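Local coordinates for putative capsular polysaccharide biosynthesis protein (Streptococcus pneumoniae serotype 4, PDB 6EWQ) that binds pyridoxal phosphate and is probably an aminotransferase of the DegT/DnrJ/EryC1 family, with a possible role in capsular polysaccharide biosynthesis, at residues V150-R155 with F168-I173. Sequence-based numbering, arbitrary orientation.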
ATOM      1  N   VAL A 150      -8.471 -32.831  -3.796  1.00 34.86           N
ATOM      2  CA  VAL A 150      -9.475 -32.218  -4.676  1.00 31.92           C
ATOM      3  C   VAL A 150      -8.860 -31.679  -5.970  1.00 32.74           C
ATOM      4  O   VAL A 150      -9.446 -31.863  -7.030  1.00 35.75           O
ATOM      5  CB  VAL A 150     -10.233 -31.079  -3.974  1.00 30.91           C
ATOM      6  CG1 VAL A 150     -11.072 -30.260  -4.949  1.00 30.41           C
ATOM      7  CG2 VAL A 150     -11.096 -31.623  -2.857  1.00 31.62           C
ATOM      8  N   VAL A 151      -7.723 -30.978  -5.895  1.00 31.55           N
ATOM      9  CA  VAL A 151      -7.200 -30.284  -7.088  1.00 32.29           C
ATOM     10  C   VAL A 151      -6.540 -31.273  -8.053  1.00 34.58           C
ATOM     11  O   VAL A 151      -6.655 -31.116  -9.270  1.00 32.53           O
ATOM     12  CB  VAL A 151      -6.299 -29.054  -6.774  1.00 30.71           C
ATOM     13  CG1 VAL A 151      -7.050 -28.069  -5.888  1.00 31.58           C
ATOM     14  CG2 VAL A 151      -4.970 -29.445  -6.153  1.00 30.24           C
ATOM     15  N   GLU A 152      -5.858 -32.281  -7.500  1.00 39.80           N
ATOM     16  CA  GLU A 152      -5.380 -33.443  -8.274  1.00 43.94           C
ATOM     17  C   GLU A 152      -6.533 -34.178  -8.957  1.00 47.82           C
ATOM     18  O   GLU A 152      -6.432 -34.532 -10.128  1.00 49.17           O
ATOM     19  CB  GLU A 152      -4.634 -34.433  -7.376  1.00 45.31           C
ATOM     20  CG  GLU A 152      -3.294 -33.938  -6.850  1.00 45.71           C
ATOM     21  CD  GLU A 152      -2.266 -33.733  -7.939  1.00 49.74           C
ATOM     22  OE1 GLU A 152      -2.236 -34.535  -8.905  1.00 58.52           O
ATOM     23  OE2 GLU A 152      -1.497 -32.754  -7.849  1.00 46.96           O
ATOM     24  N   LYS A 153      -7.617 -34.380  -8.215  1.00 45.75           N
ATOM     25  CA  LYS A 153      -8.803 -35.056  -8.713  1.00 46.49           C
ATOM     26  C   LYS A 153      -9.470 -34.306  -9.879  1.00 47.50           C
ATOM     27  O   LYS A 153      -9.995 -34.937 -10.805  1.00 47.23           O
ATOM     28  CB  LYS A 153      -9.804 -35.257  -7.564  1.00 47.70           C
ATOM     29  CG  LYS A 153     -10.961 -36.210  -7.838  1.00 49.84           C
ATOM     30  CD  LYS A 153     -12.227 -35.768  -7.100  1.00 54.34           C
ATOM     31  CE  LYS A 153     -13.498 -36.360  -7.703  1.00 55.94           C
ATOM     32  NZ  LYS A 153     -13.783 -37.723  -7.183  1.00 55.56           N
ATOM     33  N   LYS A 154      -9.485 -32.979  -9.824  1.00 45.61           N
ATOM     34  CA  LYS A 154     -10.092 -32.162 -10.881  1.00 47.68           C
ATOM     35  C   LYS A 154      -9.056 -31.612 -11.871  1.00 49.32           C
ATOM     36  O   LYS A 154      -9.355 -30.685 -12.626  1.00 55.57           O
ATOM     37  CB  LYS A 154     -10.906 -31.015 -10.251  1.00 47.29           C
ATOM     38  CG  LYS A 154     -12.060 -31.469  -9.388  1.00 46.34           C
ATOM     39  CD  LYS A 154     -13.196 -31.987 -10.244  1.00 48.91           C
ATOM     40  CE  LYS A 154     -14.320 -32.530  -9.392  1.00 53.27           C
ATOM     41  NZ  LYS A 154     -15.231 -33.360 -10.221  1.00 53.56           N
ATOM     42  N   ARG A 155      -7.861 -32.208 -11.893  1.00 47.02           N
ATOM     43  CA  ARG A 155      -6.715 -31.705 -12.646  1.00 47.52           C
ATOM     44  C   ARG A 155      -6.935 -31.621 -14.169  1.00 54.11           C
ATOM     45  O   ARG A 155      -6.291 -30.813 -14.847  1.00 51.77           O
ATOM     46  CB  ARG A 155      -5.516 -32.593 -12.337  1.00 46.10           C
ATOM     47  CG  ARG A 155      -4.195 -32.133 -12.907  1.00 44.70           C
ATOM     48  CD  ARG A 155      -3.015 -32.582 -12.052  1.00 44.97           C
ATOM     49  NE  ARG A 155      -1.806 -31.830 -12.395  1.00 44.46           N
ATOM     50  CZ  ARG A 155      -0.700 -31.739 -11.645  1.00 44.87           C
ATOM     51  NH1 ARG A 155      -0.598 -32.350 -10.461  1.00 43.79           N
ATOM     52  NH2 ARG A 155       0.322 -31.015 -12.090  1.00 44.10           N
ATOM     53  N   PHE A 168       2.813 -25.164 -12.267  1.00 43.72           N
ATOM     54  CA  PHE A 168       1.798 -26.040 -11.657  1.00 46.37           C
ATOM     55  C   PHE A 168       1.007 -26.454 -12.849  1.00 44.80           C
ATOM     56  O   PHE A 168       0.872 -25.662 -13.750  1.00 53.62           O
ATOM     57  CB  PHE A 168       0.884 -25.256 -10.715  1.00 41.15           C
ATOM     58  CG  PHE A 168       1.621 -24.611  -9.595  1.00 40.68           C
ATOM     59  CD1 PHE A 168       1.894 -25.319  -8.448  1.00 38.70           C
ATOM     60  CD2 PHE A 168       2.088 -23.308  -9.709  1.00 38.25           C
ATOM     61  CE1 PHE A 168       2.597 -24.728  -7.415  1.00 38.56           C
ATOM     62  CE2 PHE A 168       2.800 -22.721  -8.685  1.00 36.95           C
ATOM     63  CZ  PHE A 168       3.054 -23.426  -7.532  1.00 35.31           C
ATOM     64  N   ASN A 169       0.464 -27.643 -12.899  1.00 44.46           N
ATOM     65  CA  ASN A 169      -0.483 -27.899 -14.002  1.00 47.37           C
ATOM     66  C   ASN A 169      -1.801 -28.228 -13.369  1.00 45.63           C
ATOM     67  O   ASN A 169      -2.482 -29.187 -13.734  1.00 48.31           O
ATOM     68  CB  ASN A 169       0.029 -28.964 -14.984  1.00 47.28           C
ATOM     69  CG  ASN A 169       0.047 -28.469 -16.412  1.00 46.39           C
ATOM     70  OD1 ASN A 169       1.119 -28.373 -17.015  1.00 51.50           O
ATOM     71  ND2 ASN A 169      -1.121 -28.099 -16.944  1.00 42.84           N
ATOM     72  N   ARG A 170      -2.159 -27.381 -12.410  1.00 40.65           N
ATOM     73  CA  ARG A 170      -3.321 -27.603 -11.582  1.00 35.86           C
ATOM     74  C   ARG A 170      -3.809 -26.306 -10.943  1.00 33.40           C
ATOM     75  O   ARG A 170      -3.170 -25.250 -11.065  1.00 32.58           O
ATOM     76  CB  ARG A 170      -3.001 -28.664 -10.526  1.00 32.81           C
ATOM     77  CG  ARG A 170      -1.773 -28.412  -9.667  1.00 31.25           C
ATOM     78  CD  ARG A 170      -1.814 -29.304  -8.434  1.00 27.97           C
ATOM     79  NE  ARG A 170      -0.604 -29.169  -7.613  1.00 26.81           N
ATOM     80  CZ  ARG A 170      -0.387 -28.217  -6.700  1.00 24.92           C
ATOM     81  NH1 ARG A 170      -1.284 -27.251  -6.489  1.00 25.61           N
ATOM     82  NH2 ARG A 170       0.747 -28.218  -6.015  1.00 23.35           N
ATOM     83  N   ILE A 171      -4.945 -26.395 -10.265  1.00 30.02           N
ATOM     84  CA  ILE A 171      -5.396 -25.306  -9.430  1.00 28.97           C
ATOM     85  C   ILE A 171      -4.317 -25.073  -8.392  1.00 27.67           C
ATOM     86  O   ILE A 171      -3.865 -26.016  -7.729  1.00 24.80           O
ATOM     87  CB  ILE A 171      -6.743 -25.600  -8.766  1.00 28.32           C
ATOM     88  CG1 ILE A 171      -7.841 -25.631  -9.839  1.00 27.65           C
ATOM     89  CG2 ILE A 171      -7.082 -24.531  -7.728  1.00 27.37           C
ATOM     90  CD1 ILE A 171      -9.108 -26.340  -9.416  1.00 27.84           C
ATOM     91  N   VAL A 172      -3.891 -23.811  -8.279  1.00 26.28           N
ATOM     92  CA  VAL A 172      -2.961 -23.392  -7.224  1.00 26.87           C
ATOM     93  C   VAL A 172      -3.764 -23.141  -5.926  1.00 22.91           C
ATOM     94  O   VAL A 172      -4.778 -22.460  -5.932  1.00 22.96           O
ATOM     95  CB  VAL A 172      -2.147 -22.148  -7.686  1.00 28.76           C
ATOM     96  CG1 VAL A 172      -1.257 -21.621  -6.578  1.00 31.80           C
ATOM     97  CG2 VAL A 172      -1.279 -22.510  -8.873  1.00 27.58           C
ATOM     98  N   ILE A 173      -3.298 -23.685  -4.808  1.00 22.44           N
ATOM     99  CA  ILE A 173      -3.893 -23.400  -3.484  1.00 21.47           C
ATOM    100  C   ILE A 173      -3.083 -22.299  -2.774  1.00 19.98           C
ATOM    101  O   ILE A 173      -1.871 -22.448  -2.574  1.00 21.51           O
ATOM    102  CB  ILE A 173      -3.943 -24.656  -2.611  1.00 22.53           C
ATOM    103  CG1 ILE A 173      -4.811 -25.738  -3.267  1.00 22.92           C
ATOM    104  CG2 ILE A 173      -4.467 -24.321  -1.216  1.00 22.80           C
ATOM    105  CD1 ILE A 173      -4.740 -27.103  -2.593  1.00 24.03           C
TER
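Val151 and Glu152 in the last turn of helix 144-153, and Arg155 just beyond it, pack on Arg170, Ile171 and their neighbours. This is part of the beta-alpha-beta crossover between the adjacent parallel strands 129-132 and 172-176, in the large-domain sheet expected of a fold-type I PLP enzyme. The packing is structural and lies away from the pyridoxal phosphate site. It joins the end of the crossover helix to the start of strand 172-176. In the apolar half, Val151 CG1 lies 3.8 Å from Ile171 CB and also reaches the CD1 end of Ile173. Its other methyl, CG2, rests near Arg170 CD. Ile132 of strand 129-132 touches both Val151 and Ile171.

The charged half is a salt-bridge network of Glu152, Arg155 and Arg170. Glu152 and Arg155 pair with each other, three residues apart: Arg155 NH1 stands 2.8 Å from Glu152 OE2 and donates a hydrogen bond to OE1 on its syn side. The Glu152 chain bends at chi2 (-66°), and OE2 comes near Arg170 as well. That second salt bridge is long, 3.7 Å from OE2 to Arg170 NE. The two arginines share this carboxylate, and their guanidinium planes are almost perpendicular. Arg170 CB and CD lie over one face of the Arg155 guanidinium.

Arg170 has its strongest polar partner in Asp195, which forms a salt bridge with NH1 and also accepts the backbone N-H of Ile173. The same NH1 donates to Ile171 O at 3.1 Å. NH2 is also hydrogen-bonded, outside the two segments. Phe168 CD1 lies over one face of this guanidinium. Asn169 O is met by the extended Arg155 chain. This bond is weak: Arg155 NE and Asn169 O are 3.0 Å apart, but the N-H...O angle is only 129°.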